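Methyltransferase (Pyrococcus horikoshii, PDB 1IXK) probably methylates cytidine at carbon 5 in tRNA, as a member of the RsmB/NOP family of S-adenosyl-L-methionine-dependent RNA methyltransferases. Local coordinates at residues A[33-38]-A[298-303]; A[140-145]-A[168-173]; A[269-274]-A[291-296]; A[68-73]-A[80-85]. All blocks are in the same frame, centred on the assembly; numbering follows the deposited sequence.

In the fold
Interaction 1 closes the longest loop of the four: it ties helix 31-38, near the N-terminus, to the loop between strands 295-297 and 307-314, and the other three contacts are nested inside that loop. Next in sequence comes interaction 4, the hairpin of the antiparallel four-stranded N-terminal sheet, followed by interactions 2 and 3, which both reach the large mixed sheet of the methyltransferase domain, with centres 27 Å apart. Interactions 1 and 3 touch, H302 packing on R296, whereas interactions 1 and 2 lie on opposite sides of the chain's centre, their centres 36 Å apart. N-terminal and catalytic parts are thus joined by interaction 1, and the others shape each part from within.

Interaction 1: residues A[33-38]-A[298-303]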
loop_
_atom_site.group_PDB
_atom_site.type_symbol
_atom_site.label_atom_id
_atom_site.label_comp_id
_atom_site.label_asym_id
_atom_site.label_seq_id
_atom_site.Cartn_x
_atom_site.Cartn_y
_atom_site.Cartn_z
ATOM N N ILE A 33 7.066 21.871 -4.371
ATOM C CA ILE A 33 7.891 21.696 -5.558
ATOM C C ILE A 33 8.844 20.507 -5.415
ATOM O O ILE A 33 9.042 19.750 -6.362
ATOM C CB ILE A 33 8.714 22.982 -5.861
ATOM C CG1 ILE A 33 9.570 22.777 -7.114
ATOM C CG2 ILE A 33 9.594 23.334 -4.679
ATOM C CD1 ILE A 33 8.765 22.538 -8.370
ATOM N N ARG A 34 9.421 20.340 -4.230
ATOM C CA ARG A 34 10.351 19.242 -3.987
ATOM C C ARG A 34 9.666 17.877 -4.088
ATOM O O ARG A 34 10.262 16.904 -4.551
ATOM C CB ARG A 34 11.017 19.409 -2.616
ATOM C CG ARG A 34 11.791 20.725 -2.482
ATOM C CD ARG A 34 12.868 20.663 -1.406
ATOM N NE ARG A 34 12.337 20.645 -0.044
ATOM C CZ ARG A 34 11.732 21.673 0.544
ATOM N NH1 ARG A 34 11.571 22.817 -0.107
ATOM N NH2 ARG A 34 11.295 21.561 1.790
ATOM N N ILE A 35 8.413 17.807 -3.656
ATOM C CA ILE A 35 7.654 16.562 -3.722
ATOM C C ILE A 35 7.301 16.261 -5.178
ATOM O O ILE A 35 7.486 15.139 -5.653
ATOM C CB ILE A 35 6.354 16.666 -2.893
ATOM C CG1 ILE A 35 6.696 16.690 -1.399
ATOM C CG2 ILE A 35 5.412 15.509 -3.235
ATOM C CD1 ILE A 35 5.543 17.112 -0.511
ATOM N N ALA A 36 6.804 17.273 -5.885
ATOM C CA ALA A 36 6.416 17.120 -7.283
ATOM C C ALA A 36 7.582 16.676 -8.164
ATOM O O ALA A 36 7.447 15.747 -8.965
ATOM C CB ALA A 36 5.833 18.427 -7.808
ATOM N N GLU A 37 8.729 17.332 -8.017
ATOM C CA GLU A 37 9.892 16.976 -8.821
ATOM C C GLU A 37 10.461 15.611 -8.449
ATOM O O GLU A 37 10.852 14.844 -9.324
ATOM C CB GLU A 37 10.992 18.029 -8.680
ATOM C CG GLU A 37 10.597 19.411 -9.153
ATOM C CD GLU A 37 11.763 20.373 -9.131
ATOM O OE1 GLU A 37 12.508 20.382 -8.126
ATOM O OE2 GLU A 37 11.928 21.126 -10.114
ATOM N N ALA A 38 10.514 15.309 -7.155
ATOM C CA ALA A 38 11.043 14.021 -6.720
ATOM C C ALA A 38 10.198 12.894 -7.286
ATOM O O ALA A 38 10.692 11.793 -7.523
ATOM C CB ALA A 38 11.058 13.940 -5.200
ATOM N N TYR A 298 6.587 10.213 1.525
ATOM C CA TYR A 298 6.754 11.222 0.484
ATOM C C TYR A 298 7.919 10.876 -0.431
ATOM O O TYR A 298 8.971 10.427 0.027
ATOM C CB TYR A 298 6.990 12.584 1.129
ATOM C CG TYR A 298 5.781 13.138 1.843
ATOM C CD1 TYR A 298 4.709 13.670 1.125
ATOM C CD2 TYR A 298 5.709 13.141 3.238
ATOM C CE1 TYR A 298 3.603 14.197 1.771
ATOM C CE2 TYR A 298 4.602 13.666 3.898
ATOM C CZ TYR A 298 3.553 14.195 3.156
ATOM O OH TYR A 298 2.465 14.742 3.795
ATOM N N PRO A 299 7.751 11.095 -1.741
ATOM C CA PRO A 299 8.804 10.794 -2.710
ATOM C C PRO A 299 10.082 11.606 -2.534
ATOM O O PRO A 299 11.131 11.210 -3.023
ATOM C CB PRO A 299 8.123 11.056 -4.052
ATOM C CG PRO A 299 7.148 12.140 -3.722
ATOM C CD PRO A 299 6.572 11.673 -2.408
ATOM N N ASP A 300 10.000 12.731 -1.830
ATOM C CA ASP A 300 11.183 13.559 -1.637
ATOM C C ASP A 300 12.057 13.114 -0.468
ATOM O O ASP A 300 13.193 13.568 -0.333
ATOM C CB ASP A 300 10.787 15.037 -1.481
ATOM C CG ASP A 300 10.018 15.318 -0.203
ATOM O OD1 ASP A 300 9.296 14.418 0.282
ATOM O OD2 ASP A 300 10.123 16.456 0.306
ATOM N N VAL A 301 11.546 12.216 0.368
ATOM C CA VAL A 301 12.336 11.737 1.495
ATOM C C VAL A 301 12.383 10.212 1.619
ATOM O O VAL A 301 13.365 9.661 2.107
ATOM C CB VAL A 301 11.829 12.325 2.846
ATOM C CG1 VAL A 301 11.905 13.842 2.821
ATOM C CG2 VAL A 301 10.414 11.889 3.107
ATOM N N HIS A 302 11.339 9.526 1.166
ATOM C CA HIS A 302 11.300 8.072 1.297
ATOM C C HIS A 302 11.580 7.275 0.029
ATOM O O HIS A 302 11.568 6.042 0.059
ATOM C CB HIS A 302 9.949 7.634 1.867
ATOM C CG HIS A 302 9.594 8.306 3.157
ATOM N ND1 HIS A 302 8.728 9.374 3.224
ATOM C CD2 HIS A 302 10.002 8.068 4.426
ATOM C CE1 HIS A 302 8.616 9.767 4.483
ATOM N NE2 HIS A 302 9.378 8.990 5.230
ATOM N N GLU A 303 11.819 7.969 -1.079
ATOM C CA GLU A 303 12.099 7.295 -2.344
ATOM C C GLU A 303 11.000 6.308 -2.731
ATOM O O GLU A 303 11.278 5.216 -3.220
ATOM C CB GLU A 303 13.440 6.560 -2.268
ATOM C CG GLU A 303 14.631 7.473 -2.015
ATOM C CD GLU A 303 15.965 6.762 -2.177
ATOM O OE1 GLU A 303 17.010 7.422 -1.993
ATOM O OE2 GLU A 303 15.971 5.550 -2.490
HETATM O O HOH W 1 12.226 17.949 0.911
#
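I35 is the main bump of this contact, and three of its side-chain carbons each settle against a different residue of the loop 298-303. CD1 lies 3.9 Å from CD1 of the Y298 ring, CG2 lies 3.8 Å from CG of P299, and CG1 packs on the carboxylate carbon of D300. With CG1 anti to the carbonyl carbon (chi1 -71°), the branched side chain spreads over this row, a task for which a beta-branched residue is well shaped. The pyrrolidine of P299 is a bump in return: its CG meets the carbonyl oxygen of I35 at 3.6 Å, and its carbonyl oxygen lies 3.5 Å from CB of A38. That alanine, small enough to let the loop come close, also brings CB to 3.6 Å from CA of D300. The packing fastens a helix of the N-terminal region to a loop of the class I methyltransferase fold; the P299 side chain lies about 10 Å from that of C247, the predicted nucleophile. At the R34 side of the contact the chemistry turns polar. A water accepts from R34 NE at 2.9 Å and donates to D300 OD2 at 2.6 Å, while the same carboxylate oxygen forms a salt bridge with R31. The Y298 hydroxyl is hydrogen-bonded to W28, and R31 makes a cation-pi contact with the tyrosine ring.

Interaction 2: residues A[140-145]-A[168-173]; sequences MRNDGV and VLNVIL
V168 comes first, its carbonyl carbon 3.6 Å from OD1 of N142. That same oxygen accepts the backbone N-H of L169 at 2.7 Å in a nearly straight bond (172°), the donor standing above the plane of the amide carbonyl. N142 ND2 is hydrogen-bonded to the carbonyl of G167, so the asparagine, with an acceptor and a donor on one flat group, clasps the backbone at two points. L169 also lays CB and CG against this amide. N170 reaches back the other way: CG sits between its own backbone N and carbonyl carbon (chi1 65°), and ND2 donates to the carbonyl oxygen of D143 at 3.0 Å, which lies in the plane of the N170 amide. Its CB rests 3.5 Å from the oxygen of G144, and its backbone oxygen receives a CA-H contact from V145. At I172, CD1 meets CG1 of V145 at 3.8 Å, where the parallel strands 145-149 and 171-174 begin to pair. The segment 140-145, a Schellman motif overlapping a type I' turn, ends helix 131-139 and leads into strand 145-149; the two asparagines join the loops entering these two strands, which helix 153-166 links in a beta-alpha-beta crossover of the Rossmann-like sheet of class I methyltransferases.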
loop_
_atom_site.group_PDB
_atom_site.type_symbol
_atom_site.label_atom_id
_atom_site.label_comp_id
_atom_site.label_asym_id
_atom_site.label_seq_id
_atom_site.Cartn_x
_atom_site.Cartn_y
_atom_site.Cartn_z
HETATM N N MSE A 140 1.671 -15.242 7.408
HETATM C CA MSE A 140 0.781 -16.193 8.070
HETATM C C MSE A 140 1.376 -17.605 8.032
HETATM O O MSE A 140 0.780 -18.556 8.537
HETATM C CB MSE A 140 -0.601 -16.178 7.389
HETATM C CG MSE A 140 -1.322 -14.822 7.483
HETATM SE SE MSE A 140 -2.758 -14.620 6.365
HETATM C CE MSE A 140 -3.942 -15.577 7.194
ATOM N N ARG A 141 2.552 -17.731 7.422
ATOM C CA ARG A 141 3.241 -19.013 7.314
ATOM C C ARG A 141 2.357 -20.129 6.753
ATOM O O ARG A 141 2.339 -21.252 7.264
ATOM C CB ARG A 141 3.800 -19.409 8.682
ATOM C CG ARG A 141 4.758 -18.362 9.229
ATOM C CD ARG A 141 5.334 -18.739 10.578
ATOM N NE ARG A 141 6.255 -17.710 11.059
ATOM C CZ ARG A 141 6.984 -17.813 12.166
ATOM N NH1 ARG A 141 6.901 -18.903 12.917
ATOM N NH2 ARG A 141 7.804 -16.830 12.516
ATOM N N ASN A 142 1.632 -19.801 5.689
ATOM C CA ASN A 142 0.743 -20.746 5.017
ATOM C C ASN A 142 -0.301 -21.400 5.914
ATOM O O ASN A 142 -0.740 -22.522 5.659
ATOM C CB ASN A 142 1.552 -21.832 4.297
ATOM C CG ASN A 142 1.732 -21.534 2.814
ATOM O OD1 ASN A 142 0.903 -20.865 2.201
ATOM N ND2 ASN A 142 2.807 -22.045 2.231
ATOM N N ASP A 143 -0.695 -20.697 6.966
ATOM C CA ASP A 143 -1.720 -21.185 7.877
ATOM C C ASP A 143 -2.795 -20.114 7.833
ATOM O O ASP A 143 -2.537 -19.015 7.356
ATOM C CB ASP A 143 -1.165 -21.344 9.296
ATOM C CG ASP A 143 -2.188 -21.917 10.259
ATOM O OD1 ASP A 143 -3.168 -22.528 9.786
ATOM O OD2 ASP A 143 -2.010 -21.767 11.489
ATOM N N GLY A 144 -3.992 -20.425 8.314
ATOM C CA GLY A 144 -5.068 -19.449 8.265
ATOM C C GLY A 144 -5.641 -19.420 6.862
ATOM O O GLY A 144 -5.390 -20.335 6.081
ATOM N N VAL A 145 -6.406 -18.380 6.533
ATOM C CA VAL A 145 -6.997 -18.269 5.202
ATOM C C VAL A 145 -7.025 -16.826 4.726
ATOM O O VAL A 145 -7.227 -15.903 5.518
ATOM C CB VAL A 145 -8.456 -18.790 5.176
ATOM C CG1 VAL A 145 -8.992 -18.759 3.746
ATOM C CG2 VAL A 145 -8.521 -20.194 5.740
ATOM N N VAL A 168 2.492 -20.558 -2.162
ATOM C CA VAL A 168 1.412 -20.077 -1.304
ATOM C C VAL A 168 0.247 -21.063 -1.354
ATOM O O VAL A 168 -0.274 -21.368 -2.431
ATOM C CB VAL A 168 0.944 -18.687 -1.763
ATOM C CG1 VAL A 168 -0.272 -18.245 -0.947
ATOM C CG2 VAL A 168 2.091 -17.690 -1.607
ATOM N N LEU A 169 -0.180 -21.540 -0.188
ATOM C CA LEU A 169 -1.246 -22.536 -0.118
ATOM C C LEU A 169 -2.528 -22.114 0.592
ATOM O O LEU A 169 -3.506 -22.866 0.594
ATOM C CB LEU A 169 -0.713 -23.790 0.590
ATOM C CG LEU A 169 0.576 -24.413 0.041
ATOM C CD1 LEU A 169 1.083 -25.491 0.989
ATOM C CD2 LEU A 169 0.304 -24.985 -1.338
ATOM N N ASN A 170 -2.541 -20.922 1.182
ATOM C CA ASN A 170 -3.707 -20.490 1.949
ATOM C C ASN A 170 -4.566 -19.370 1.372
ATOM O O ASN A 170 -5.337 -18.747 2.107
ATOM C CB ASN A 170 -3.246 -20.090 3.352
ATOM C CG ASN A 170 -2.328 -18.891 3.332
ATOM O OD1 ASN A 170 -1.853 -18.481 2.270
ATOM N ND2 ASN A 170 -2.062 -18.323 4.504
ATOM N N VAL A 171 -4.456 -19.117 0.071
ATOM C CA VAL A 171 -5.248 -18.054 -0.547
ATOM C C VAL A 171 -6.403 -18.622 -1.357
ATOM O O VAL A 171 -6.260 -19.647 -2.027
ATOM C CB VAL A 171 -4.385 -17.171 -1.486
ATOM C CG1 VAL A 171 -5.250 -16.082 -2.136
ATOM C CG2 VAL A 171 -3.245 -16.532 -0.708
ATOM N N ILE A 172 -7.555 -17.965 -1.269
ATOM C CA ILE A 172 -8.738 -18.360 -2.026
ATOM C C ILE A 172 -9.074 -17.158 -2.906
ATOM O O ILE A 172 -9.274 -16.052 -2.400
ATOM C CB ILE A 172 -9.941 -18.666 -1.104
ATOM C CG1 ILE A 172 -9.620 -19.862 -0.200
ATOM C CG2 ILE A 172 -11.177 -18.974 -1.952
ATOM C CD1 ILE A 172 -10.759 -20.264 0.722
ATOM N N LEU A 173 -9.120 -17.371 -4.218
ATOM C CA LEU A 173 -9.405 -16.293 -5.157
ATOM C C LEU A 173 -10.803 -16.374 -5.734
ATOM O O LEU A 173 -11.187 -17.395 -6.294
ATOM C CB LEU A 173 -8.399 -16.316 -6.311
ATOM C CG LEU A 173 -6.923 -16.099 -5.989
ATOM C CD1 LEU A 173 -6.085 -16.385 -7.238
ATOM C CD2 LEU A 173 -6.707 -14.685 -5.499
#

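Interaction 3: residues A[269-274]-A[291-296]; sequences LLPLKY and IKNARR
L272 and R295 lie alongside each other, pointing opposite ways, CB of the leucine 3.4 Å from CG of the arginine, where strand 267-270 of the mixed methyltransferase sheet gives way to loop and a 3-10 turn at 291-293 leads into strand 295-297. Both strands pair antiparallel with strand 307-314, at K311 and I309; side chains and two waters join the segments here. R295 is curled: chi2 (-57°) and chi3 (-67°) bend the chain, and its aliphatic part passes close to the carbonyl oxygen of Y274, 3.2 Å from CB. That oxygen lies at the edge of the guanidinium, while the carbonyl oxygen of L272 stands over one face. NH2 is hydrogen-bonded to the carbonyl of G275, and NH1 makes a weak bond to the oxygen of K292. An alanine here would probably leave the G275 carbonyl without this donor and open a gap beside L272 where the bent methylenes had packed. N293 has CG anti to the carbonyl carbon (chi1 -83°), near the P271 nitrogen; the amide lies beside the proline ring, and ND2 bonds to the E290 carbonyl, fixing its rotation. L269, apolar and buried, puts CD1 4.0 Å from CD1 of I291, next to helix 255-264. One water donates to L272 O (2.8 Å) and N293 O, another to L270 O (2.6 Å) and, weakly, N293 O. The P271 ring brings CG to 3.3 Å from N293 OD1.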
loop_
_atom_site.group_PDB
_atom_site.type_symbol
_atom_site.label_atom_id
_atom_site.label_comp_id
_atom_site.label_asym_id
_atom_site.label_seq_id
_atom_site.Cartn_x
_atom_site.Cartn_y
_atom_site.Cartn_z
ATOM N N LEU A 269 -7.829 4.414 15.873
ATOM C CA LEU A 269 -6.599 4.217 15.120
ATOM C C LEU A 269 -5.492 3.710 16.033
ATOM O O LEU A 269 -5.439 4.069 17.212
ATOM C CB LEU A 269 -6.158 5.525 14.462
ATOM C CG LEU A 269 -7.094 6.149 13.422
ATOM C CD1 LEU A 269 -6.425 7.372 12.825
ATOM C CD2 LEU A 269 -7.428 5.141 12.331
ATOM N N LEU A 270 -4.622 2.860 15.494
ATOM C CA LEU A 270 -3.499 2.329 16.256
ATOM C C LEU A 270 -2.222 2.954 15.697
ATOM O O LEU A 270 -2.145 3.276 14.509
ATOM C CB LEU A 270 -3.438 0.802 16.142
ATOM C CG LEU A 270 -4.678 0.043 16.631
ATOM C CD1 LEU A 270 -4.472 -1.451 16.433
ATOM C CD2 LEU A 270 -4.939 0.354 18.101
ATOM N N PRO A 271 -1.204 3.138 16.552
ATOM C CA PRO A 271 0.075 3.733 16.151
ATOM C C PRO A 271 0.844 2.945 15.096
ATOM O O PRO A 271 0.888 1.718 15.141
ATOM C CB PRO A 271 0.855 3.804 17.466
ATOM C CG PRO A 271 -0.211 3.888 18.503
ATOM C CD PRO A 271 -1.234 2.903 18.007
ATOM N N LEU A 272 1.432 3.669 14.149
ATOM C CA LEU A 272 2.257 3.085 13.095
ATOM C C LEU A 272 3.603 3.789 13.210
ATOM O O LEU A 272 3.658 4.994 13.452
ATOM C CB LEU A 272 1.641 3.320 11.716
ATOM C CG LEU A 272 0.422 2.442 11.422
ATOM C CD1 LEU A 272 -0.211 2.868 10.104
ATOM C CD2 LEU A 272 0.837 0.980 11.371
ATOM N N LYS A 273 4.681 3.040 13.019
ATOM C CA LYS A 273 6.024 3.582 13.184
ATOM C C LYS A 273 6.681 4.400 12.075
ATOM O O LYS A 273 7.237 5.466 12.342
ATOM C CB LYS A 273 6.976 2.445 13.573
ATOM C CG LYS A 273 8.356 2.913 14.018
ATOM C CD LYS A 273 9.260 1.734 14.359
ATOM C CE LYS A 273 10.519 2.197 15.082
ATOM N NZ LYS A 273 11.213 3.300 14.354
ATOM N N TYR A 274 6.615 3.928 10.839
ATOM C CA TYR A 274 7.305 4.625 9.758
ATOM C C TYR A 274 6.550 5.672 8.962
ATOM O O TYR A 274 5.323 5.623 8.843
ATOM C CB TYR A 274 7.907 3.592 8.807
ATOM C CG TYR A 274 8.741 2.570 9.539
ATOM C CD1 TYR A 274 8.172 1.392 10.023
ATOM C CD2 TYR A 274 10.090 2.809 9.801
ATOM C CE1 TYR A 274 8.928 0.473 10.756
ATOM C CE2 TYR A 274 10.851 1.905 10.531
ATOM C CZ TYR A 274 10.266 0.742 11.005
ATOM O OH TYR A 274 11.023 -0.140 11.741
ATOM N N ILE A 291 -5.710 11.246 14.124
ATOM C CA ILE A 291 -5.268 11.007 12.751
ATOM C C ILE A 291 -3.741 10.968 12.648
ATOM O O ILE A 291 -3.194 10.407 11.702
ATOM C CB ILE A 291 -5.821 12.094 11.795
ATOM C CG1 ILE A 291 -7.347 12.011 11.749
ATOM C CG2 ILE A 291 -5.262 11.909 10.386
ATOM C CD1 ILE A 291 -7.867 10.719 11.177
ATOM N N LYS A 292 -3.042 11.559 13.617
ATOM C CA LYS A 292 -1.582 11.531 13.572
ATOM C C LYS A 292 -1.028 10.114 13.733
ATOM O O LYS A 292 0.174 9.890 13.566
ATOM C CB LYS A 292 -0.975 12.466 14.625
ATOM C CG LYS A 292 -1.193 13.928 14.285
ATOM C CD LYS A 292 -0.185 14.843 14.943
ATOM C CE LYS A 292 -0.413 16.286 14.510
ATOM N NZ LYS A 292 0.613 17.200 15.082
ATOM N N ASN A 293 -1.902 9.162 14.053
ATOM C CA ASN A 293 -1.499 7.759 14.172
ATOM C C ASN A 293 -1.296 7.224 12.753
ATOM O O ASN A 293 -0.553 6.262 12.531
ATOM C CB ASN A 293 -2.578 6.935 14.883
ATOM C CG ASN A 293 -2.487 7.031 16.399
ATOM O OD1 ASN A 293 -1.532 6.549 17.001
ATOM N ND2 ASN A 293 -3.482 7.655 17.018
ATOM N N ALA A 294 -1.972 7.859 11.795
ATOM C CA ALA A 294 -1.858 7.491 10.383
ATOM C C ALA A 294 -0.534 8.054 9.869
ATOM O O ALA A 294 -0.012 9.015 10.434
ATOM C CB ALA A 294 -3.025 8.075 9.592
ATOM N N ARG A 295 -0.003 7.472 8.797
ATOM C CA ARG A 295 1.286 7.901 8.258
ATOM C C ARG A 295 1.264 8.188 6.765
ATOM O O ARG A 295 0.388 7.730 6.043
ATOM C CB ARG A 295 2.345 6.818 8.503
ATOM C CG ARG A 295 2.273 6.150 9.866
ATOM C CD ARG A 295 2.371 7.159 10.986
ATOM N NE ARG A 295 3.680 7.794 11.060
ATOM C CZ ARG A 295 3.980 8.776 11.906
ATOM N NH1 ARG A 295 3.060 9.229 12.742
ATOM N NH2 ARG A 295 5.196 9.304 11.919
ATOM N N ARG A 296 2.253 8.950 6.321
ATOM C CA ARG A 296 2.415 9.290 4.914
ATOM C C ARG A 296 3.876 9.125 4.523
ATOM O O ARG A 296 4.782 9.435 5.306
ATOM C CB ARG A 296 2.018 10.744 4.647
ATOM C CG ARG A 296 0.539 10.970 4.379
ATOM C CD ARG A 296 0.274 12.456 4.172
ATOM N NE ARG A 296 -1.112 12.737 3.809
ATOM C CZ ARG A 296 -1.501 13.126 2.601
ATOM N NH1 ARG A 296 -0.607 13.279 1.631
ATOM N NH2 ARG A 296 -2.782 13.383 2.365
HETATM O O HOH W 2 -2.771 4.287 12.153
HETATM O O HOH W 3 1.889 6.894 14.521
#

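Interaction 4: residues A[68-73]-A[80-85]; sequences FQFKRV and FCLTRE
A beta hairpin at one margin of the four-stranded N-terminal sheet brings F70 and F80 together, the edge of F70 toward the face of F80, with centroids 5.3 Å apart and planes at 69°. On the opposite face of F80 lies CD of R72, 3.9 Å from the centroid in a CH-pi contact, while the R72 guanidinium grips the V73 carbonyl side-on through NE and NH2. An alanine in place of F80 would probably leave F70 and the R72 methylenes without the ring between them, opening a gap beside helix 56-65. The strands are antiparallel, with K71 and C81 a hydrogen-bonded pair. Farther along, a classic beta bulge sets T83 and R84 against Q69: Q69 O accepts from T83 N at 2.9 Å and from R84 N at 3.2 Å, both from the same face of its plane. C81, disulfide-bonded to C46 of the neighbouring strand 46-49, keeps SG 3.7 Å from V73 CG1. At the other end, the F68 ring edge meets L82 CD2 at 3.9 Å.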
loop_
_atom_site.group_PDB
_atom_site.type_symbol
_atom_site.label_atom_id
_atom_site.label_comp_id
_atom_site.label_asym_id
_atom_site.label_seq_id
_atom_site.Cartn_x
_atom_site.Cartn_y
_atom_site.Cartn_z
ATOM N N PHE A 68 24.934 -8.810 -6.485
ATOM C CA PHE A 68 23.881 -7.858 -6.148
ATOM C C PHE A 68 24.135 -7.213 -4.791
ATOM O O PHE A 68 24.655 -7.853 -3.878
ATOM C CB PHE A 68 22.514 -8.547 -6.120
ATOM C CG PHE A 68 22.082 -9.101 -7.447
ATOM C CD1 PHE A 68 22.521 -10.349 -7.873
ATOM C CD2 PHE A 68 21.244 -8.367 -8.278
ATOM C CE1 PHE A 68 22.129 -10.860 -9.107
ATOM C CE2 PHE A 68 20.846 -8.868 -9.515
ATOM C CZ PHE A 68 21.291 -10.115 -9.929
ATOM N N GLN A 69 23.787 -5.937 -4.671
ATOM C CA GLN A 69 23.927 -5.217 -3.411
ATOM C C GLN A 69 22.593 -4.512 -3.193
ATOM O O GLN A 69 21.927 -4.121 -4.151
ATOM C CB GLN A 69 25.082 -4.214 -3.478
ATOM C CG GLN A 69 26.425 -4.872 -3.779
ATOM C CD GLN A 69 27.587 -3.895 -3.749
ATOM O OE1 GLN A 69 27.508 -2.801 -4.305
ATOM N NE2 GLN A 69 28.681 -4.296 -3.112
ATOM N N PHE A 70 22.194 -4.362 -1.936
ATOM C CA PHE A 70 20.906 -3.749 -1.638
ATOM C C PHE A 70 20.816 -3.225 -0.214
ATOM O O PHE A 70 21.607 -3.608 0.647
ATOM C CB PHE A 70 19.796 -4.775 -1.867
ATOM C CG PHE A 70 20.211 -6.192 -1.567
ATOM C CD1 PHE A 70 20.728 -7.007 -2.573
ATOM C CD2 PHE A 70 20.134 -6.697 -0.271
ATOM C CE1 PHE A 70 21.164 -8.305 -2.295
ATOM C CE2 PHE A 70 20.569 -7.997 0.021
ATOM C CZ PHE A 70 21.085 -8.799 -0.997
ATOM N N LYS A 71 19.836 -2.354 0.021
ATOM C CA LYS A 71 19.610 -1.768 1.341
ATOM C C LYS A 71 18.248 -2.223 1.854
ATOM O O LYS A 71 17.339 -2.492 1.074
ATOM C CB LYS A 71 19.614 -0.243 1.267
ATOM C CG LYS A 71 20.871 0.371 0.696
ATOM C CD LYS A 71 20.719 1.882 0.606
ATOM C CE LYS A 71 19.505 2.262 -0.239
ATOM N NZ LYS A 71 19.311 3.737 -0.326
ATOM N N ARG A 72 18.105 -2.289 3.168
ATOM C CA ARG A 72 16.846 -2.722 3.759
ATOM C C ARG A 72 15.733 -1.695 3.612
ATOM O O ARG A 72 15.980 -0.491 3.583
ATOM C CB ARG A 72 17.047 -3.016 5.247
ATOM C CG ARG A 72 17.023 -4.490 5.609
ATOM C CD ARG A 72 15.641 -5.102 5.402
ATOM N NE ARG A 72 14.602 -4.377 6.133
ATOM C CZ ARG A 72 14.574 -4.225 7.456
ATOM N NH1 ARG A 72 15.531 -4.750 8.212
ATOM N NH2 ARG A 72 13.583 -3.548 8.024
ATOM N N VAL A 73 14.500 -2.178 3.489
ATOM C CA VAL A 73 13.364 -1.275 3.436
ATOM C C VAL A 73 13.052 -1.201 4.930
ATOM O O VAL A 73 12.795 -2.218 5.572
ATOM C CB VAL A 73 12.164 -1.863 2.643
ATOM C CG1 VAL A 73 12.562 -2.096 1.189
ATOM C CG2 VAL A 73 11.694 -3.162 3.273
ATOM N N PHE A 80 14.121 -5.368 0.480
ATOM C CA PHE A 80 15.392 -4.727 0.163
ATOM C C PHE A 80 15.273 -4.013 -1.177
ATOM O O PHE A 80 14.504 -4.436 -2.040
ATOM C CB PHE A 80 16.496 -5.788 0.058
ATOM C CG PHE A 80 16.696 -6.582 1.313
ATOM C CD1 PHE A 80 17.627 -6.180 2.264
ATOM C CD2 PHE A 80 15.943 -7.730 1.551
ATOM C CE1 PHE A 80 17.808 -6.914 3.436
ATOM C CE2 PHE A 80 16.114 -8.467 2.718
ATOM C CZ PHE A 80 17.046 -8.061 3.661
ATOM N N CYS A 81 16.026 -2.930 -1.346
ATOM C CA CYS A 81 16.021 -2.204 -2.606
ATOM C C CYS A 81 17.441 -2.240 -3.175
ATOM O O CYS A 81 18.423 -1.973 -2.478
ATOM C CB CYS A 81 15.530 -0.764 -2.419
ATOM S SG CYS A 81 13.758 -0.635 -1.964
ATOM N N LEU A 82 17.535 -2.599 -4.446
ATOM C CA LEU A 82 18.820 -2.727 -5.127
ATOM C C LEU A 82 19.645 -1.457 -5.294
ATOM O O LEU A 82 19.121 -0.396 -5.640
ATOM C CB LEU A 82 18.592 -3.368 -6.492
ATOM C CG LEU A 82 18.140 -4.821 -6.426
ATOM C CD1 LEU A 82 17.435 -5.214 -7.715
ATOM C CD2 LEU A 82 19.364 -5.704 -6.166
ATOM N N THR A 83 20.946 -1.586 -5.042
ATOM C CA THR A 83 21.897 -0.490 -5.187
ATOM C C THR A 83 22.918 -0.917 -6.238
ATOM O O THR A 83 23.620 -0.087 -6.815
ATOM C CB THR A 83 22.617 -0.176 -3.864
ATOM O OG1 THR A 83 23.220 -1.367 -3.347
ATOM C CG2 THR A 83 21.629 0.372 -2.847
ATOM N N ARG A 84 22.995 -2.223 -6.470
ATOM C CA ARG A 84 23.889 -2.780 -7.483
ATOM C C ARG A 84 23.198 -3.987 -8.088
ATOM O O ARG A 84 22.997 -5.004 -7.426
ATOM C CB ARG A 84 25.231 -3.218 -6.892
ATOM C CG ARG A 84 26.255 -3.649 -7.961
ATOM C CD ARG A 84 27.614 -3.964 -7.344
ATOM N NE ARG A 84 28.696 -4.003 -8.330
ATOM C CZ ARG A 84 28.945 -5.018 -9.155
ATOM N NH1 ARG A 84 29.958 -4.939 -10.013
ATOM N NH2 ARG A 84 28.199 -6.117 -9.121
ATOM N N GLU A 85 22.821 -3.864 -9.350
ATOM C CA GLU A 85 22.150 -4.948 -10.039
ATOM C C GLU A 85 23.018 -5.316 -11.223
ATOM O O GLU A 85 22.764 -4.864 -12.345
ATOM C CB GLU A 85 20.778 -4.491 -10.530
ATOM C CG GLU A 85 19.816 -5.621 -10.820
ATOM C CD GLU A 85 18.446 -5.116 -11.231
ATOM O OE1 GLU A 85 18.192 -3.901 -11.083
ATOM O OE2 GLU A 85 17.624 -5.932 -11.695
#